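Local coordinates for protein (tenascin) (Gallus gallus, PDB 1QR4), which forms part of the extracellular-matrix adhesion protein tenascin, as two fibronectin type III domains that probably bind heparin, at residues 76-80 against 81-85; 153-157 against 158-162. All coordinates share one frame; numbering follows the deposited sequence.

Contact 1: residues 76-80 against 81-85; sequences VAEKG and RHKSK
Residues 76-80 and 81-85 form a local contact round a beta-hairpin turn at the loop joining the F and G strands of the first fibronectin type III domain, where the end of strand 70-78 folds back on the chain leading to strand 87-92. A single antiparallel bridge pairs E78 with K83, their CA atoms 4.3 Å apart. Beyond it, K79 N gives a hydrogen bond of 2.8 Å to H82 O, meeting the oxygen nearly end-on at a C=O...N angle of 162° and closing the turn over G80 and R81. On the strand side, A77 is held by both its N-H and its C=O: S84 N donates to A77 O at 2.8 Å, and A77 N donates to S84 OG at 2.9 Å. With chi1 at 66°, S84 OG sits between its own N and carbonyl carbon, which turns the hydroxyl onto the neighbouring strand so that the side chain stands in for a backbone acceptor. With an alanine here OG is gone, which is likely to leave A77 N without this acceptor and S84 N to A77 O as the one hydrogen bond between the two residues. E78 and K83 run side by side in the same direction; K83 bends at chi2 and chi3, bringing CD to 3.8 Å from E78 OE2 and NZ into a long salt bridge with that oxygen. R38 of strand 36-42 lies beside K83 NZ; K83 and R38, like the rest of K79 to K85, belong to the putative heparin-binding site, where the positive charges would be suited to a sulfated chain. Next to them, V76 CG2 lies 3.6 Å from K83 CB. The extended K79 side chain runs back along the 82-84 limb until its CE lies 3.8 Å from S84 CB.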
loop_
_atom_site.group_PDB
_atom_site.type_symbol
_atom_site.label_atom_id
_atom_site.label_comp_id
_atom_site.label_asym_id
_atom_site.label_seq_id
_atom_site.Cartn_x
_atom_site.Cartn_y
_atom_site.Cartn_z
ATOM N N VAL A 76 2.268 -15.271 -19.283
ATOM C CA VAL A 76 2.237 -16.162 -20.423
ATOM C C VAL A 76 3.529 -16.967 -20.518
ATOM O O VAL A 76 4.611 -16.455 -20.237
ATOM C CB VAL A 76 2.037 -15.357 -21.729
ATOM C CG1 VAL A 76 3.040 -14.232 -21.816
ATOM C CG2 VAL A 76 2.175 -16.256 -22.934
ATOM N N ALA A 77 3.404 -18.238 -20.898
ATOM C CA ALA A 77 4.559 -19.109 -21.066
ATOM C C ALA A 77 5.056 -19.046 -22.525
ATOM O O ALA A 77 4.307 -19.330 -23.456
ATOM C CB ALA A 77 4.196 -20.552 -20.664
ATOM N N GLU A 78 6.286 -18.578 -22.714
ATOM C CA GLU A 78 6.888 -18.480 -24.036
ATOM C C GLU A 78 7.608 -19.800 -24.275
ATOM O O GLU A 78 8.622 -20.087 -23.631
ATOM C CB GLU A 78 7.879 -17.313 -24.107
ATOM C CG GLU A 78 7.255 -15.928 -23.884
ATOM C CD GLU A 78 8.233 -14.760 -24.118
ATOM O OE1 GLU A 78 9.430 -14.998 -24.397
ATOM O OE2 GLU A 78 7.804 -13.588 -24.034
ATOM N N LYS A 79 7.046 -20.612 -25.176
ATOM C CA LYS A 79 7.568 -21.945 -25.544
ATOM C C LYS A 79 8.735 -21.927 -26.554
ATOM O O LYS A 79 9.402 -22.944 -26.763
ATOM C CB LYS A 79 6.411 -22.821 -26.073
ATOM C CG LYS A 79 5.177 -22.825 -25.154
ATOM C CD LYS A 79 3.966 -23.511 -25.776
ATOM C CE LYS A 79 2.738 -23.394 -24.866
ATOM N NZ LYS A 79 1.576 -24.224 -25.299
ATOM N N GLY A 80 8.961 -20.760 -27.154
ATOM C CA GLY A 80 10.020 -20.550 -28.129
ATOM C C GLY A 80 9.747 -19.194 -28.763
ATOM O O GLY A 80 10.318 -18.172 -28.380
ATOM N N ARG A 81 8.859 -19.191 -29.747
ATOM C CA ARG A 81 8.435 -17.963 -30.413
ATOM C C ARG A 81 6.911 -17.965 -30.240
ATOM O O ARG A 81 6.223 -17.011 -30.622
ATOM C CB ARG A 81 8.812 -17.986 -31.897
ATOM C CG ARG A 81 8.763 -16.634 -32.584
ATOM C CD ARG A 81 9.124 -16.754 -34.064
ATOM N NE ARG A 81 7.944 -16.779 -34.931
ATOM C CZ ARG A 81 7.526 -17.834 -35.627
ATOM N NH1 ARG A 81 8.183 -18.987 -35.576
ATOM N NH2 ARG A 81 6.444 -17.732 -36.388
ATOM N N HIS A 82 6.414 -19.064 -29.657
ATOM C CA HIS A 82 5.000 -19.281 -29.380
ATOM C C HIS A 82 4.707 -18.924 -27.928
ATOM O O HIS A 82 5.197 -19.572 -27.008
ATOM C CB HIS A 82 4.604 -20.754 -29.557
ATOM C CG HIS A 82 5.198 -21.423 -30.756
ATOM N ND1 HIS A 82 5.843 -20.734 -31.760
ATOM C CD2 HIS A 82 5.259 -22.732 -31.096
ATOM C CE1 HIS A 82 6.280 -21.591 -32.666
ATOM N NE2 HIS A 82 5.937 -22.809 -32.287
ATOM N N LYS A 83 3.890 -17.899 -27.732
ATOM C CA LYS A 83 3.488 -17.467 -26.402
ATOM C C LYS A 83 2.174 -18.192 -26.145
ATOM O O LYS A 83 1.303 -18.225 -27.011
ATOM C CB LYS A 83 3.275 -15.946 -26.390
ATOM C CG LYS A 83 4.323 -15.193 -27.215
ATOM C CD LYS A 83 4.980 -14.052 -26.459
ATOM C CE LYS A 83 4.014 -12.905 -26.224
ATOM N NZ LYS A 83 4.660 -11.806 -25.447
ATOM N N SER A 84 2.045 -18.825 -24.988
ATOM C CA SER A 84 0.814 -19.537 -24.656
ATOM C C SER A 84 -0.388 -18.575 -24.527
ATOM O O SER A 84 -0.303 -17.385 -24.878
ATOM C CB SER A 84 1.008 -20.319 -23.351
ATOM O OG SER A 84 1.193 -19.449 -22.241
ATOM N N LYS A 85 -1.522 -19.113 -24.082
ATOM C CA LYS A 85 -2.720 -18.311 -23.878
ATOM C C LYS A 85 -2.456 -17.526 -22.599
ATOM O O LYS A 85 -1.982 -18.095 -21.615
ATOM C CB LYS A 85 -3.914 -19.222 -23.665
ATOM C CG LYS A 85 -5.183 -18.498 -23.365
ATOM C CD LYS A 85 -6.099 -19.373 -22.541
ATOM C CE LYS A 85 -7.298 -18.569 -22.062
ATOM N NZ LYS A 85 -6.871 -17.292 -21.408
#

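Contact 2: residues 153-157 against 158-162; sequences KLVPG and VDYNV
Y160 reaches back across the turn to V155, whose N donates a hydrogen bond to Y160 OH at 3.2 Å and an N-H...O angle of 157°. The tyrosine CG is anti to its carbonyl carbon (chi1 -82°), which lays the ring toward the 153-157 side. There CG of L154 comes obliquely against the ring, 3.7 Å from Y160 CE2, while V155 O lies at the ring edge, near its plane. Alongside, V155 and V158 cross at about a right angle, with their CG1 atoms 3.7 Å apart. P156 and G157 carry the chain round between them, G157 at a positive phi of 50°, a region that favours glycine. Farther out, T182 OG1 is hydrogen-bonded to both V155 O and V158 O, which would have to share its one proton, tying the two limbs of the turn to the chain end after strand 171-181. L180 touches both L154 and Y160, and P131 packs against Y160 and V158, both helping to place the ring. A tyrosine near the start of strand 159-168, hydrogen-bonded to the backbone of the preceding E-F loop, is the tyrosine corner characteristic of Greek-key beta-sandwiches such as fibronectin type III domains.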
loop_
_atom_site.group_PDB
_atom_site.type_symbol
_atom_site.label_atom_id
_atom_site.label_comp_id
_atom_site.label_asym_id
_atom_site.label_seq_id
_atom_site.Cartn_x
_atom_site.Cartn_y
_atom_site.Cartn_z
ATOM N N LYS A 153 -7.717 17.926 25.230
ATOM C CA LYS A 153 -7.980 17.076 26.390
ATOM C C LYS A 153 -6.785 16.180 26.711
ATOM O O LYS A 153 -6.935 15.100 27.286
ATOM C CB LYS A 153 -9.229 16.212 26.195
ATOM C CG LYS A 153 -10.536 16.897 26.534
ATOM C CD LYS A 153 -11.618 15.854 26.819
ATOM C CE LYS A 153 -12.976 16.494 27.063
ATOM N NZ LYS A 153 -13.442 17.235 25.857
ATOM N N LEU A 154 -5.597 16.638 26.332
ATOM C CA LEU A 154 -4.379 15.890 26.591
ATOM C C LEU A 154 -3.862 16.057 28.029
ATOM O O LEU A 154 -3.697 17.181 28.529
ATOM C CB LEU A 154 -3.307 16.299 25.587
ATOM C CG LEU A 154 -3.158 15.383 24.379
ATOM C CD1 LEU A 154 -4.506 14.861 23.902
ATOM C CD2 LEU A 154 -2.426 16.133 23.283
ATOM N N VAL A 155 -3.645 14.924 28.699
ATOM C CA VAL A 155 -3.129 14.905 30.066
ATOM C C VAL A 155 -1.698 15.435 30.097
ATOM O O VAL A 155 -0.872 15.064 29.266
ATOM C CB VAL A 155 -3.144 13.480 30.641
ATOM C CG1 VAL A 155 -2.299 13.403 31.916
ATOM C CG2 VAL A 155 -4.574 13.060 30.925
ATOM N N PRO A 156 -1.391 16.326 31.050
ATOM C CA PRO A 156 -0.039 16.876 31.141
ATOM C C PRO A 156 0.967 15.782 31.477
ATOM O O PRO A 156 0.639 14.814 32.174
ATOM C CB PRO A 156 -0.156 17.883 32.290
ATOM C CG PRO A 156 -1.601 18.265 32.279
ATOM C CD PRO A 156 -2.270 16.936 32.061
ATOM N N GLY A 157 2.171 15.923 30.931
ATOM C CA GLY A 157 3.232 14.970 31.181
ATOM C C GLY A 157 2.879 13.509 30.994
ATOM O O GLY A 157 2.535 12.803 31.947
ATOM N N VAL A 158 2.925 13.067 29.747
ATOM C CA VAL A 158 2.653 11.683 29.397
ATOM C C VAL A 158 2.961 11.525 27.926
ATOM O O VAL A 158 2.702 12.427 27.133
ATOM C CB VAL A 158 1.195 11.252 29.730
ATOM C CG1 VAL A 158 0.236 12.354 29.415
ATOM C CG2 VAL A 158 0.805 9.997 28.950
ATOM N N ASP A 159 3.637 10.428 27.597
ATOM C CA ASP A 159 3.999 10.125 26.219
ATOM C C ASP A 159 2.826 9.474 25.500
ATOM O O ASP A 159 2.245 8.491 25.986
ATOM C CB ASP A 159 5.230 9.224 26.170
ATOM C CG ASP A 159 6.534 10.001 26.267
ATOM O OD1 ASP A 159 6.603 11.149 25.767
ATOM O OD2 ASP A 159 7.501 9.446 26.830
ATOM N N TYR A 160 2.492 10.030 24.338
ATOM C CA TYR A 160 1.373 9.565 23.533
ATOM C C TYR A 160 1.777 8.911 22.223
ATOM O O TYR A 160 2.512 9.511 21.436
ATOM C CB TYR A 160 0.459 10.753 23.222
ATOM C CG TYR A 160 -0.521 11.103 24.323
ATOM C CD1 TYR A 160 -1.612 10.273 24.589
ATOM C CD2 TYR A 160 -0.393 12.283 25.064
ATOM C CE1 TYR A 160 -2.562 10.608 25.563
ATOM C CE2 TYR A 160 -1.340 12.629 26.042
ATOM C CZ TYR A 160 -2.428 11.785 26.281
ATOM O OH TYR A 160 -3.410 12.109 27.198
ATOM N N ASN A 161 1.299 7.690 21.983
ATOM C CA ASN A 161 1.576 6.988 20.721
ATOM C C ASN A 161 0.569 7.548 19.713
ATOM O O ASN A 161 -0.631 7.447 19.932
ATOM C CB ASN A 161 1.353 5.490 20.892
ATOM C CG ASN A 161 2.643 4.683 20.783
ATOM O OD1 ASN A 161 3.567 5.042 20.048
ATOM N ND2 ASN A 161 2.693 3.560 21.496
ATOM N N VAL A 162 1.052 8.165 18.639
ATOM C CA VAL A 162 0.169 8.769 17.647
ATOM C C VAL A 162 0.353 8.211 16.267
ATOM O O VAL A 162 1.365 8.455 15.626
ATOM C CB VAL A 162 0.367 10.299 17.551
ATOM C CG1 VAL A 162 -0.462 10.885 16.403
ATOM C CG2 VAL A 162 -0.018 10.954 18.864
#

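In the fold
Contacts 1 and 2 lie in different fibronectin type III domains, on opposite sides of the centre of the chain, with their own centres about 61 Å apart and their nearest atoms about 42 Å apart, so neither touches the other. Contact 1 lies at the end of the F strand, 70-78, of the first domain, and contact 2 at the beginning of its counterpart, strand 159-168, in the second. Their settings differ. Contact 1 supplies seven of the eleven residues of the putative heparin-binding site, which R38 of the adjacent strand 36-42 and K48 of the next strand, 48-53, help to complete, whereas contact 2 lies away from that site.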